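Local coordinates for maleylpyruvate isomerase (Ralstonia sp., PDB 2V6K), which catalyses the glutathione-dependent isomerisation of maleylpyruvate to fumarylpyruvate in bacterial naphthalene degradation, working as a homodimeric zeta-class glutathione transferase, at residues C103-I108 / T134-G139; A127-C132 / R178-L183. All coordinates share one frame; numbering follows the deposited sequence.

Contact 1: residues C103-I108 / T134-G139. With TGG (gamma-glutamyl-S-(1,2-dicarboxyethyl)cysteinylglycine), chain F; TGG (gamma-glutamyl-S-(1,2-dicarboxyethyl)cysteinylglycine), chain C.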
ATOM      1  N   CYS A 103      -3.031   0.614   1.443  1.00  4.07           N
ATOM      2  CA  CYS A 103      -2.181  -0.102   2.396  1.00  4.06           C
ATOM      3  C   CYS A 103      -2.948  -0.572   3.609  1.00  4.39           C
ATOM      4  O   CYS A 103      -2.780  -1.707   4.044  1.00  5.10           O
ATOM      5  CB  CYS A 103      -1.036   0.791   2.887  1.00  4.09           C
ATOM      6  SG  CYS A 103       0.090   1.401   1.619  1.00  5.64           S
ATOM      7  N   ASP A 104      -3.774   0.304   4.167  1.00  3.97           N
ATOM      8  CA  ASP A 104      -4.235   0.094   5.540  1.00  3.79           C
ATOM      9  C   ASP A 104      -5.681  -0.362   5.680  1.00  3.61           C
ATOM     10  O   ASP A 104      -6.147  -0.577   6.802  1.00  3.77           O
ATOM     11  CB  ASP A 104      -3.983   1.344   6.385  1.00  4.23           C
ATOM     12  CG  ASP A 104      -2.533   1.786   6.364  1.00  4.54           C
ATOM     13  OD1 ASP A 104      -1.630   0.954   6.112  1.00  5.85           O
ATOM     14  OD2 ASP A 104      -2.316   2.992   6.587  1.00  6.22           O
ATOM     15  N   ILE A 105      -6.391  -0.494   4.564  1.00  3.46           N
ATOM     16  CA  ILE A 105      -7.734  -1.071   4.588  1.00  4.14           C
ATOM     17  C   ILE A 105      -7.838  -2.267   3.657  1.00  4.33           C
ATOM     18  O   ILE A 105      -8.016  -3.406   4.109  1.00  5.11           O
ATOM     19  CB  ILE A 105      -8.852  -0.061   4.237  1.00  3.75           C
ATOM     20  CG1 ILE A 105      -8.750   1.217   5.079  1.00  4.33           C
ATOM     21  CG2 ILE A 105     -10.206  -0.723   4.461  1.00  5.39           C
ATOM     22  CD1 ILE A 105      -9.743   2.292   4.651  1.00  5.29           C
ATOM     23  N   HIS A 106      -7.719  -2.016   2.353  1.00  3.95           N
ATOM     24  CA  HIS A 106      -7.992  -3.056   1.372  1.00  4.82           C
ATOM     25  C   HIS A 106      -7.268  -4.394   1.624  1.00  4.43           C
ATOM     26  O   HIS A 106      -7.898  -5.455   1.573  1.00  3.91           O
ATOM     27  CB  HIS A 106      -7.720  -2.589  -0.065  1.00  5.05           C
ATOM     28  CG  HIS A 106      -7.676  -3.736  -1.007  1.00  4.44           C
ATOM     29  ND1 HIS A 106      -6.514  -4.429  -1.272  1.00  4.85           N
ATOM     30  CD2 HIS A 106      -8.676  -4.415  -1.618  1.00  5.37           C
ATOM     31  CE1 HIS A 106      -6.797  -5.465  -2.041  1.00  5.35           C
ATOM     32  NE2 HIS A 106      -8.100  -5.477  -2.265  1.00  6.01           N
ATOM     33  N   PRO A 107      -5.942  -4.368   1.841  1.00  3.93           N
ATOM     34  CA  PRO A 107      -5.244  -5.655   1.940  1.00  4.19           C
ATOM     35  C   PRO A 107      -5.685  -6.506   3.115  1.00  4.35           C
ATOM     36  O   PRO A 107      -5.580  -7.735   3.055  1.00  4.61           O
ATOM     37  CB  PRO A 107      -3.771  -5.251   2.093  1.00  4.45           C
ATOM     38  CG  PRO A 107      -3.712  -3.875   1.454  1.00  4.78           C
ATOM     39  CD  PRO A 107      -4.996  -3.234   1.883  1.00  4.13           C
ATOM     40  N   ILE A 108      -6.173  -5.866   4.169  1.00  4.18           N
ATOM     41  CA  ILE A 108      -6.518  -6.576   5.401  1.00  4.03           C
ATOM     42  C   ILE A 108      -7.787  -7.402   5.227  1.00  4.35           C
ATOM     43  O   ILE A 108      -7.989  -8.399   5.935  1.00  4.27           O
ATOM     44  CB  ILE A 108      -6.745  -5.593   6.581  1.00  5.01           C
ATOM     45  CG1 ILE A 108      -5.745  -4.426   6.585  1.00  8.75           C
ATOM     46  CG2 ILE A 108      -6.700  -6.340   7.905  1.00  5.25           C
ATOM     47  CD1 ILE A 108      -4.309  -4.847   6.705  1.00  9.80           C
ATOM     48  N   THR A 134     -13.878  -3.457  11.340  1.00  4.73           N
ATOM     49  CA  THR A 134     -12.843  -2.880  12.196  1.00  4.80           C
ATOM     50  C   THR A 134     -11.854  -2.058  11.366  1.00  4.29           C
ATOM     51  O   THR A 134     -11.583  -0.890  11.676  1.00  4.81           O
ATOM     52  CB  THR A 134     -12.112  -3.971  13.005  1.00  5.02           C
ATOM     53  OG1 THR A 134     -13.063  -4.634  13.847  1.00  5.57           O
ATOM     54  CG2 THR A 134     -11.010  -3.378  13.875  1.00  6.04           C
ATOM     55  N   TRP A 135     -11.331  -2.659  10.304  1.00  3.66           N
ATOM     56  CA  TRP A 135     -10.303  -1.982   9.513  1.00  4.46           C
ATOM     57  C   TRP A 135     -10.872  -0.892   8.620  1.00  4.32           C
ATOM     58  O   TRP A 135     -10.235   0.150   8.448  1.00  4.39           O
ATOM     59  CB  TRP A 135      -9.424  -2.992   8.758  1.00  4.76           C
ATOM     60  CG  TRP A 135      -9.109  -4.147   9.657  1.00  4.63           C
ATOM     61  CD1 TRP A 135      -9.480  -5.447   9.479  1.00  4.93           C
ATOM     62  CD2 TRP A 135      -8.450  -4.088  10.934  1.00  4.13           C
ATOM     63  NE1 TRP A 135      -9.066  -6.206  10.549  1.00  4.65           N
ATOM     64  CE2 TRP A 135      -8.432  -5.397  11.454  1.00  3.70           C
ATOM     65  CE3 TRP A 135      -7.856  -3.056  11.678  1.00  4.90           C
ATOM     66  CZ2 TRP A 135      -7.860  -5.706  12.694  1.00  4.64           C
ATOM     67  CZ3 TRP A 135      -7.287  -3.363  12.918  1.00  5.15           C
ATOM     68  CH2 TRP A 135      -7.292  -4.681  13.407  1.00  5.30           C
ATOM     69  N   ILE A 136     -12.066  -1.110   8.081  1.00  4.09           N
ATOM     70  CA  ILE A 136     -12.720  -0.077   7.284  1.00  4.01           C
ATOM     71  C   ILE A 136     -13.044   1.139   8.148  1.00  4.71           C
ATOM     72  O   ILE A 136     -12.754   2.271   7.758  1.00  4.92           O
ATOM     73  CB  ILE A 136     -13.979  -0.613   6.582  1.00  4.64           C
ATOM     74  CG1 ILE A 136     -13.570  -1.597   5.486  1.00  4.83           C
ATOM     75  CG2 ILE A 136     -14.796   0.535   5.989  1.00  4.85           C
ATOM     76  CD1 ILE A 136     -14.697  -2.468   4.969  1.00  5.35           C
ATOM     77  N   SER A 137     -13.616   0.924   9.331  1.00  4.28           N
ATOM     78  CA  SER A 137     -13.964   2.045  10.195  0.50  4.46           C
ATOM     79  C   SER A 137     -12.737   2.828  10.647  1.00  4.81           C
ATOM     80  O   SER A 137     -12.763   4.051  10.681  1.00  4.61           O
ATOM     81  CB  SER A 137     -14.776   1.575  11.394  0.50  4.89           C
ATOM     82  OG  SER A 137     -16.007   1.031  10.959  0.50  3.26           O
ATOM     83  N   ALA A 138     -11.654   2.129  10.981  1.00  4.42           N
ATOM     84  CA  ALA A 138     -10.440   2.811  11.412  1.00  4.61           C
ATOM     85  C   ALA A 138      -9.885   3.671  10.277  1.00  4.43           C
ATOM     86  O   ALA A 138      -9.525   4.837  10.486  1.00  5.14           O
ATOM     87  CB  ALA A 138      -9.394   1.807  11.889  1.00  5.41           C
ATOM     88  N   GLY A 139      -9.825   3.103   9.077  1.00  4.65           N
ATOM     89  CA  GLY A 139      -9.301   3.827   7.922  1.00  4.76           C
ATOM     90  C   GLY A 139     -10.188   4.982   7.506  1.00  3.83           C
ATOM     91  O   GLY A 139      -9.691   6.065   7.199  1.00  4.78           O
TER
HETATM   92  OC1 TGG F1213       3.193   3.176   5.639  1.00  8.54           O
HETATM   93  CO1 TGG F1213       2.441   3.817   6.400  1.00  7.94           C
HETATM   94  OT1 TGG F1213       2.786   4.874   6.971  1.00  8.47           O
HETATM   95  CA1 TGG F1213       1.055   3.290   6.639  1.00  8.49           C
HETATM   96  NN1 TGG F1213       0.545   2.720   5.400  1.00  8.81           N
HETATM   97  CB1 TGG F1213       1.066   2.199   7.710  1.00  8.35           C
HETATM   98  CG1 TGG F1213       1.478   2.766   9.063  1.00  8.03           C
HETATM   99  CD1 TGG F1213       1.244   1.822  10.231  1.00 12.32           C
HETATM  100  OE1 TGG F1213       0.922   0.499   9.874  1.00  8.85           O
HETATM  101  NN2 TGG F1213       2.350   1.878  11.137  1.00  8.06           N
HETATM  102  CA2 TGG F1213       2.604   0.881  12.147  1.00  7.38           C
HETATM  103  CO2 TGG F1213       1.674   1.291  13.279  1.00 11.50           C
HETATM  104  OC2 TGG F1213       2.049   2.489  13.925  1.00  8.43           O
HETATM  105  NN3 TGG F1213       1.313   0.236  14.178  1.00  8.31           N
HETATM  106  CA3 TGG F1213       0.677   0.534  15.441  1.00  8.75           C
HETATM  107  CO3 TGG F1213      -0.480  -0.402  15.642  1.00  9.75           C
HETATM  108  OC3 TGG F1213      -0.706  -1.292  14.791  1.00  9.16           O
HETATM  109  OT3 TGG F1213      -1.166  -0.228  16.673  1.00 10.56           O
HETATM  110  CB2 TGG F1213       4.101   0.981  12.374  1.00  8.54           C
HETATM  111  SG2 TGG F1213       4.765   0.098  13.729  1.00 10.05           S
HETATM  112  CD2 TGG F1213       4.632  -1.639  13.465  1.00 10.30           C
HETATM  113  CE2 TGG F1213       5.634  -2.095  12.432  1.00 12.22           C
HETATM  114  OE2 TGG F1213       6.634  -2.766  12.774  1.00 13.09           O
HETATM  115  OF2 TGG F1213       5.456  -1.788  11.231  1.00 14.60           O
HETATM  116  CF2 TGG F1213       4.885  -2.247  14.843  1.00 12.95           C
HETATM  117  CH2 TGG F1213       4.647  -3.736  14.913  1.00 12.31           C
HETATM  118  OI2 TGG F1213       3.995  -4.300  14.011  1.00 11.20           O
HETATM  119  OJ2 TGG F1213       5.124  -4.354  15.893  1.00 15.46           O
HETATM  120  OC1 TGG C1213      -3.235  -3.277  -5.541  1.00  8.53           O
HETATM  121  CO1 TGG C1213      -2.728  -4.348  -5.932  1.00  7.71           C
HETATM  122  OT1 TGG C1213      -2.688  -4.700  -7.129  1.00  7.87           O
HETATM  123  CA1 TGG C1213      -2.119  -5.245  -4.893  1.00  7.94           C
HETATM  124  NN1 TGG C1213      -1.477  -4.449  -3.853  1.00  8.80           N
HETATM  125  CB1 TGG C1213      -3.185  -6.109  -4.230  1.00  8.71           C
HETATM  126  CG1 TGG C1213      -3.820  -7.065  -5.226  1.00  7.87           C
HETATM  127  CD1 TGG C1213      -4.678  -8.158  -4.602  1.00 11.53           C
HETATM  128  OE1 TGG C1213      -4.981  -7.985  -3.238  1.00  8.77           O
HETATM  129  NN2 TGG C1213      -5.860  -8.365  -5.379  1.00  7.78           N
HETATM  130  CA2 TGG C1213      -7.019  -9.053  -4.877  1.00  7.01           C
HETATM  131  CO2 TGG C1213      -6.672 -10.521  -5.083  1.00  9.77           C
HETATM  132  OC2 TGG C1213      -6.596 -10.910  -6.433  1.00  8.13           O
HETATM  133  NN3 TGG C1213      -7.382 -11.438  -4.245  1.00  8.27           N
HETATM  134  CA3 TGG C1213      -7.303 -12.861  -4.507  1.00  8.57           C
HETATM  135  CO3 TGG C1213      -7.058 -13.598  -3.222  1.00  9.97           C
HETATM  136  OC3 TGG C1213      -6.956 -12.953  -2.159  1.00  8.78           O
HETATM  137  OT3 TGG C1213      -6.982 -14.846  -3.295  1.00 10.18           O
HETATM  138  CB2 TGG C1213      -8.148  -8.459  -5.695  1.00  8.39           C
HETATM  139  SG2 TGG C1213      -9.695  -9.269  -5.577  1.00  9.73           S
HETATM  140  CD2 TGG C1213     -10.385  -9.047  -3.973  1.00  9.76           C
HETATM  141  CE2 TGG C1213     -10.862  -7.623  -3.812  1.00 12.94           C
HETATM  142  OE2 TGG C1213     -12.088  -7.366  -3.798  1.00 13.45           O
HETATM  143  OF2 TGG C1213     -10.008  -6.714  -3.699  1.00 14.73           O
HETATM  144  CF2 TGG C1213     -11.517 -10.072  -3.901  1.00 11.69           C
HETATM  145  CH2 TGG C1213     -12.146 -10.205  -2.536  1.00 12.64           C
HETATM  146  OI2 TGG C1213     -11.557  -9.740  -1.545  1.00 11.33           O
HETATM  147  OJ2 TGG C1213     -13.258 -10.780  -2.463  1.00 14.59           O
HETATM  148  O   HOH W   1      -7.547   0.732   8.751  1.00  7.83           O
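Ile-108 sets its CG2 methyl over one face of the Trp-135 indole, 3.6 Å from the centroid of the five-membered ring and 23° off the ring normal, a CH-pi contact in which the two side chains cross at about a right angle. CD1 of Trp-135 is the ring atom closest to that methyl. CG2 lies anti to the backbone N of Ile-108, and it is this branch, not CG1 and CD1, that meets the indole. Ile-105 divides its branches differently: CG2 meets CG1 of Ile-136 at 3.6 Å, again with the chains at about a right angle, and CD1, carried outward by an extended chi2 of 174°, lies against the backbone of Gly-139, 3.6 Å from its CA.

The contact belongs to the all-helical C-terminal domain of the glutathione transferase fold, where the end of helix 88-104 and the turn after it pack on helix 125-149. No direct hydrogen bond joins the segments; instead a water donates to Asp-104 O at 2.7 Å and to Trp-135 O at 2.8 Å. The turn also serves both active sites of the dimer. The Asp-104 carboxylate takes the amino group NN1 of the chain F ligand on OD1 at 2.9 Å, with a weak second bond to OD2, which is also held by Gln-66 and Gln-51 of the second subunit. His-106 meets the other ligand, TGG of chain C, at its ring edge, where His-106 NE2 donates to TGG OF2 at 2.7 Å.

Contact 2: residues A127-C132 / R178-L183. With TGG (gamma-glutamyl-S-(1,2-dicarboxyethyl)cysteinylglycine), chain C.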
ATOM      1  N   ALA A 127     -18.124 -13.024  12.347  1.00  4.33           N
ATOM      2  CA  ALA A 127     -16.753 -12.679  12.724  1.00  4.06           C
ATOM      3  C   ALA A 127     -15.996 -12.037  11.563  1.00  4.06           C
ATOM      4  O   ALA A 127     -15.223 -11.098  11.768  1.00  4.31           O
ATOM      5  CB  ALA A 127     -16.011 -13.902  13.231  1.00  4.73           C
ATOM      6  N   ILE A 128     -16.225 -12.537  10.348  1.00  4.05           N
ATOM      7  CA  ILE A 128     -15.638 -11.944   9.143  1.00  4.33           C
ATOM      8  C   ILE A 128     -16.115 -10.506   8.978  1.00  4.83           C
ATOM      9  O   ILE A 128     -15.302  -9.607   8.764  1.00  4.88           O
ATOM     10  CB  ILE A 128     -15.946 -12.789   7.878  1.00  4.60           C
ATOM     11  CG1 ILE A 128     -15.253 -14.163   7.940  1.00  5.45           C
ATOM     12  CG2 ILE A 128     -15.583 -12.028   6.595  1.00  5.32           C
ATOM     13  CD1 ILE A 128     -13.727 -14.118   8.024  1.00  7.25           C
ATOM     14  N   ASN A 129     -17.417 -10.275   9.114  1.00  5.07           N
ATOM     15  CA  ASN A 129     -17.934  -8.918   8.990  1.00  6.03           C
ATOM     16  C   ASN A 129     -17.375  -7.979  10.055  1.00  4.98           C
ATOM     17  O   ASN A 129     -17.079  -6.822   9.760  1.00  5.53           O
ATOM     18  CB  ASN A 129     -19.466  -8.904   8.991  1.00  6.83           C
ATOM     19  CG  ASN A 129     -20.059  -9.351   7.663  1.00  9.64           C
ATOM     20  OD1 ASN A 129     -19.349  -9.795   6.762  1.00 10.52           O
ATOM     21  ND2 ASN A 129     -21.376  -9.237   7.543  1.00 15.21           N
ATOM     22  N   ALA A 130     -17.214  -8.479  11.283  1.00  4.31           N
ATOM     23  CA  ALA A 130     -16.682  -7.655  12.371  1.00  4.89           C
ATOM     24  C   ALA A 130     -15.223  -7.279  12.117  1.00  4.74           C
ATOM     25  O   ALA A 130     -14.811  -6.150  12.381  1.00  5.09           O
ATOM     26  CB  ALA A 130     -16.834  -8.369  13.710  1.00  5.83           C
ATOM     27  N   TRP A 131     -14.450  -8.228  11.594  1.00  4.26           N
ATOM     28  CA  TRP A 131     -13.069  -7.978  11.187  1.00  4.15           C
ATOM     29  C   TRP A 131     -13.028  -6.884  10.130  1.00  4.26           C
ATOM     30  O   TRP A 131     -12.348  -5.869  10.299  1.00  4.54           O
ATOM     31  CB  TRP A 131     -12.472  -9.275  10.647  1.00  3.93           C
ATOM     32  CG  TRP A 131     -11.158  -9.188   9.891  1.00  2.94           C
ATOM     33  CD1 TRP A 131     -10.989  -8.924   8.560  1.00  4.01           C
ATOM     34  CD2 TRP A 131      -9.850  -9.445  10.417  1.00  3.20           C
ATOM     35  NE1 TRP A 131      -9.651  -8.973   8.232  1.00  3.93           N
ATOM     36  CE2 TRP A 131      -8.932  -9.312   9.348  1.00  3.92           C
ATOM     37  CE3 TRP A 131      -9.363  -9.785  11.687  1.00  4.35           C
ATOM     38  CZ2 TRP A 131      -7.559  -9.496   9.516  1.00  3.88           C
ATOM     39  CZ3 TRP A 131      -8.004  -9.973  11.851  1.00  4.86           C
ATOM     40  CH2 TRP A 131      -7.117  -9.828  10.774  1.00  4.67           C
ATOM     41  N   CYS A 132     -13.777  -7.080   9.052  1.00  4.58           N
ATOM     42  CA  CYS A 132     -13.729  -6.134   7.944  1.00  4.60           C
ATOM     43  C   CYS A 132     -14.136  -4.736   8.371  1.00  5.02           C
ATOM     44  O   CYS A 132     -13.492  -3.755   7.987  1.00  4.69           O
ATOM     45  CB  CYS A 132     -14.591  -6.609   6.780  1.00  4.63           C
ATOM     46  SG  CYS A 132     -13.934  -8.093   5.983  1.00  6.02           S
ATOM     47  N   ARG A 178     -20.728  -4.062   1.202  1.00  7.27           N
ATOM     48  CA  ARG A 178     -20.747  -5.524   1.164  0.50  7.85           C
ATOM     49  C   ARG A 178     -20.650  -6.127   2.571  1.00  7.86           C
ATOM     50  O   ARG A 178     -21.339  -7.100   2.898  1.00  8.15           O
ATOM     51  CB  ARG A 178     -19.594  -6.028   0.286  0.50  9.35           C
ATOM     52  CG  ARG A 178     -19.412  -7.533   0.256  0.50 11.08           C
ATOM     53  CD  ARG A 178     -18.077  -7.908  -0.363  0.50 12.66           C
ATOM     54  NE  ARG A 178     -17.895  -9.356  -0.404  0.50 12.43           N
ATOM     55  CZ  ARG A 178     -16.783  -9.973  -0.797  0.50 13.32           C
ATOM     56  NH1 ARG A 178     -15.722  -9.277  -1.191  0.50 11.48           N
ATOM     57  NH2 ARG A 178     -16.733 -11.295  -0.795  0.50 10.98           N
ATOM     58  N   PHE A 179     -19.787  -5.548   3.400  1.00  7.46           N
ATOM     59  CA  PHE A 179     -19.572  -6.060   4.754  1.00  7.20           C
ATOM     60  C   PHE A 179     -20.462  -5.417   5.815  1.00  6.96           C
ATOM     61  O   PHE A 179     -20.220  -5.580   7.015  1.00  7.26           O
ATOM     62  CB  PHE A 179     -18.085  -6.001   5.124  1.00  7.39           C
ATOM     63  CG  PHE A 179     -17.243  -6.954   4.335  1.00  7.14           C
ATOM     64  CD1 PHE A 179     -17.415  -8.333   4.486  1.00  7.97           C
ATOM     65  CD2 PHE A 179     -16.288  -6.491   3.433  1.00  8.46           C
ATOM     66  CE1 PHE A 179     -16.650  -9.237   3.755  1.00  8.63           C
ATOM     67  CE2 PHE A 179     -15.507  -7.395   2.699  1.00  9.21           C
ATOM     68  CZ  PHE A 179     -15.696  -8.768   2.861  1.00  9.00           C
ATOM     69  N   GLN A 180     -21.482  -4.689   5.352  1.00  7.31           N
ATOM     70  CA  GLN A 180     -22.511  -4.085   6.205  0.50  7.80           C
ATOM     71  C   GLN A 180     -21.927  -3.150   7.264  1.00  7.45           C
ATOM     72  O   GLN A 180     -22.355  -3.123   8.420  1.00  8.57           O
ATOM     73  CB  GLN A 180     -23.414  -5.158   6.823  0.50  8.52           C
ATOM     74  CG  GLN A 180     -24.279  -5.884   5.799  0.50 10.86           C
ATOM     75  CD  GLN A 180     -25.104  -6.998   6.408  0.50 12.65           C
ATOM     76  OE1 GLN A 180     -24.571  -7.902   7.051  0.50 15.74           O
ATOM     77  NE2 GLN A 180     -26.412  -6.944   6.198  0.50 16.05           N
ATOM     78  N   VAL A 181     -20.950  -2.357   6.842  1.00  6.07           N
ATOM     79  CA  VAL A 181     -20.350  -1.352   7.707  1.00  6.26           C
ATOM     80  C   VAL A 181     -21.265  -0.135   7.752  1.00  6.58           C
ATOM     81  O   VAL A 181     -21.717   0.343   6.709  1.00  7.90           O
ATOM     82  CB  VAL A 181     -18.963  -0.931   7.175  1.00  6.22           C
ATOM     83  CG1 VAL A 181     -18.313   0.104   8.089  1.00  8.39           C
ATOM     84  CG2 VAL A 181     -18.068  -2.151   7.013  1.00  8.07           C
ATOM     85  N   ASP A 182     -21.534   0.358   8.957  1.00  5.87           N
ATOM     86  CA  ASP A 182     -22.294   1.589   9.132  1.00  7.05           C
ATOM     87  C   ASP A 182     -21.485   2.767   8.602  1.00  6.87           C
ATOM     88  O   ASP A 182     -20.411   3.082   9.121  1.00  8.50           O
ATOM     89  CB  ASP A 182     -22.633   1.796  10.610  1.00  8.26           C
ATOM     90  CG  ASP A 182     -23.514   3.012  10.849  1.00 10.17           C
ATOM     91  OD1 ASP A 182     -24.057   3.577   9.872  1.00  9.90           O
ATOM     92  OD2 ASP A 182     -23.672   3.394  12.028  1.00 15.59           O
ATOM     93  N   LEU A 183     -22.004   3.399   7.553  1.00  6.67           N
ATOM     94  CA  LEU A 183     -21.325   4.535   6.928  1.00  6.10           C
ATOM     95  C   LEU A 183     -21.848   5.883   7.415  1.00  5.57           C
ATOM     96  O   LEU A 183     -21.362   6.925   6.982  1.00  5.74           O
ATOM     97  CB  LEU A 183     -21.406   4.449   5.400  1.00  6.63           C
ATOM     98  CG  LEU A 183     -20.674   3.255   4.780  1.00  8.23           C
ATOM     99  CD1 LEU A 183     -20.932   3.194   3.280  1.00 12.82           C
ATOM    100  CD2 LEU A 183     -19.184   3.334   5.064  1.00 10.20           C
TER
HETATM  101  OC1 TGG C1213      -3.235  -3.277  -5.541  1.00  8.53           O
HETATM  102  CO1 TGG C1213      -2.728  -4.348  -5.932  1.00  7.71           C
HETATM  103  OT1 TGG C1213      -2.688  -4.700  -7.129  1.00  7.87           O
HETATM  104  CA1 TGG C1213      -2.119  -5.245  -4.893  1.00  7.94           C
HETATM  105  NN1 TGG C1213      -1.477  -4.449  -3.853  1.00  8.80           N
HETATM  106  CB1 TGG C1213      -3.185  -6.109  -4.230  1.00  8.71           C
HETATM  107  CG1 TGG C1213      -3.820  -7.065  -5.226  1.00  7.87           C
HETATM  108  CD1 TGG C1213      -4.678  -8.158  -4.602  1.00 11.53           C
HETATM  109  OE1 TGG C1213      -4.981  -7.985  -3.238  1.00  8.77           O
HETATM  110  NN2 TGG C1213      -5.860  -8.365  -5.379  1.00  7.78           N
HETATM  111  CA2 TGG C1213      -7.019  -9.053  -4.877  1.00  7.01           C
HETATM  112  CO2 TGG C1213      -6.672 -10.521  -5.083  1.00  9.77           C
HETATM  113  OC2 TGG C1213      -6.596 -10.910  -6.433  1.00  8.13           O
HETATM  114  NN3 TGG C1213      -7.382 -11.438  -4.245  1.00  8.27           N
HETATM  115  CA3 TGG C1213      -7.303 -12.861  -4.507  1.00  8.57           C
HETATM  116  CO3 TGG C1213      -7.058 -13.598  -3.222  1.00  9.97           C
HETATM  117  OC3 TGG C1213      -6.956 -12.953  -2.159  1.00  8.78           O
HETATM  118  OT3 TGG C1213      -6.982 -14.846  -3.295  1.00 10.18           O
HETATM  119  CB2 TGG C1213      -8.148  -8.459  -5.695  1.00  8.39           C
HETATM  120  SG2 TGG C1213      -9.695  -9.269  -5.577  1.00  9.73           S
HETATM  121  CD2 TGG C1213     -10.385  -9.047  -3.973  1.00  9.76           C
HETATM  122  CE2 TGG C1213     -10.862  -7.623  -3.812  1.00 12.94           C
HETATM  123  OE2 TGG C1213     -12.088  -7.366  -3.798  1.00 13.45           O
HETATM  124  OF2 TGG C1213     -10.008  -6.714  -3.699  1.00 14.73           O
HETATM  125  CF2 TGG C1213     -11.517 -10.072  -3.901  1.00 11.69           C
HETATM  126  CH2 TGG C1213     -12.146 -10.205  -2.536  1.00 12.64           C
HETATM  127  OI2 TGG C1213     -11.557  -9.740  -1.545  1.00 11.33           O
HETATM  128  OJ2 TGG C1213     -13.258 -10.780  -2.463  1.00 14.59           O
HETATM  129  O   HOH W   2     -18.947  -4.839   9.263  1.00 17.92           O
HETATM  130  O   HOH W   3     -23.043  -7.716   9.529  1.00 34.54           O
HETATM  131  O   HOH W   4     -21.861  -9.284   4.740  1.00 37.61           O
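Cys-132 and Phe-179 meet in a sulfur-aromatic contact where the helical C-terminal domain of the glutathione transferase fold packs the end of one helix on another. Gln-180, with positive phi, is the C-prime residue of a Schellman motif that ends helix 164-178, and Phe-179 beside it turns its ring toward helix 125-149. SG of Cys-132 stands over the ring centre, 3.5 Å from the centroid and 5° off the normal. Its CB lies over the same face nearer CG of Phe-179, adding a CH-pi contact. The opposite face carries CD of Arg-178, offset toward the rim, which leaves the phenyl ring between sulfur and the arginine chain. Asn-129 brings its OD1 to the ring edge, 3.3 Å from CD1 of Phe-179, with amide and ring planes 79° apart.

Apolar packing is slighter: CG2 of Ile-128 approaches CE1 of the ring at 4.1 Å, and Leu-114 of helix 111-121 also touches Phe-179.

Hydrogen-bonded links run through water. ND2 of Asn-129 donates to two waters, one of which donates to OE1 of Gln-180 in the conformer given, and the other to the carbonyl O of Arg-178. A third water donates to O of Asn-129 and O of Phe-179, at 2.8 and 2.7 Å respectively. Two of these bridges thus reach backbone carbonyls at the C-terminal end of helix 164-178.

Ligand binding falls to Arg-178. Its chain is extended from CG to NE, and the guanidinium, one face of which meets CZ of Phe-179, receives the chain C ligand at its edge: in the conformer given, Arg-178 NH1 donates to the carboxylate oxygen OJ2 of TGG at 3.2 Å, with an N-H...O angle of 170°.

From the N terminus, the chain first passes through the thioredoxin-like domain and then helix 88-104, whose end and following turn form the first half of contact 1. Helix 111-121 comes next, and helix 125-149 supplies 127-132 to contact 2 before 134-139 closes contact 1 over a largely helical excursion. After helix 164-178, residues 178-183 return to close contact 2, so the two loops cross rather than nest. Successive parts of one helix are thus tied to two different helix ends. Trp-131 NE1 makes a probable hydrogen bond to Ile-108 O, and Val-181 packs on Ile-136 and Ser-137; His-106 and Arg-178 bind the same chain C ligand.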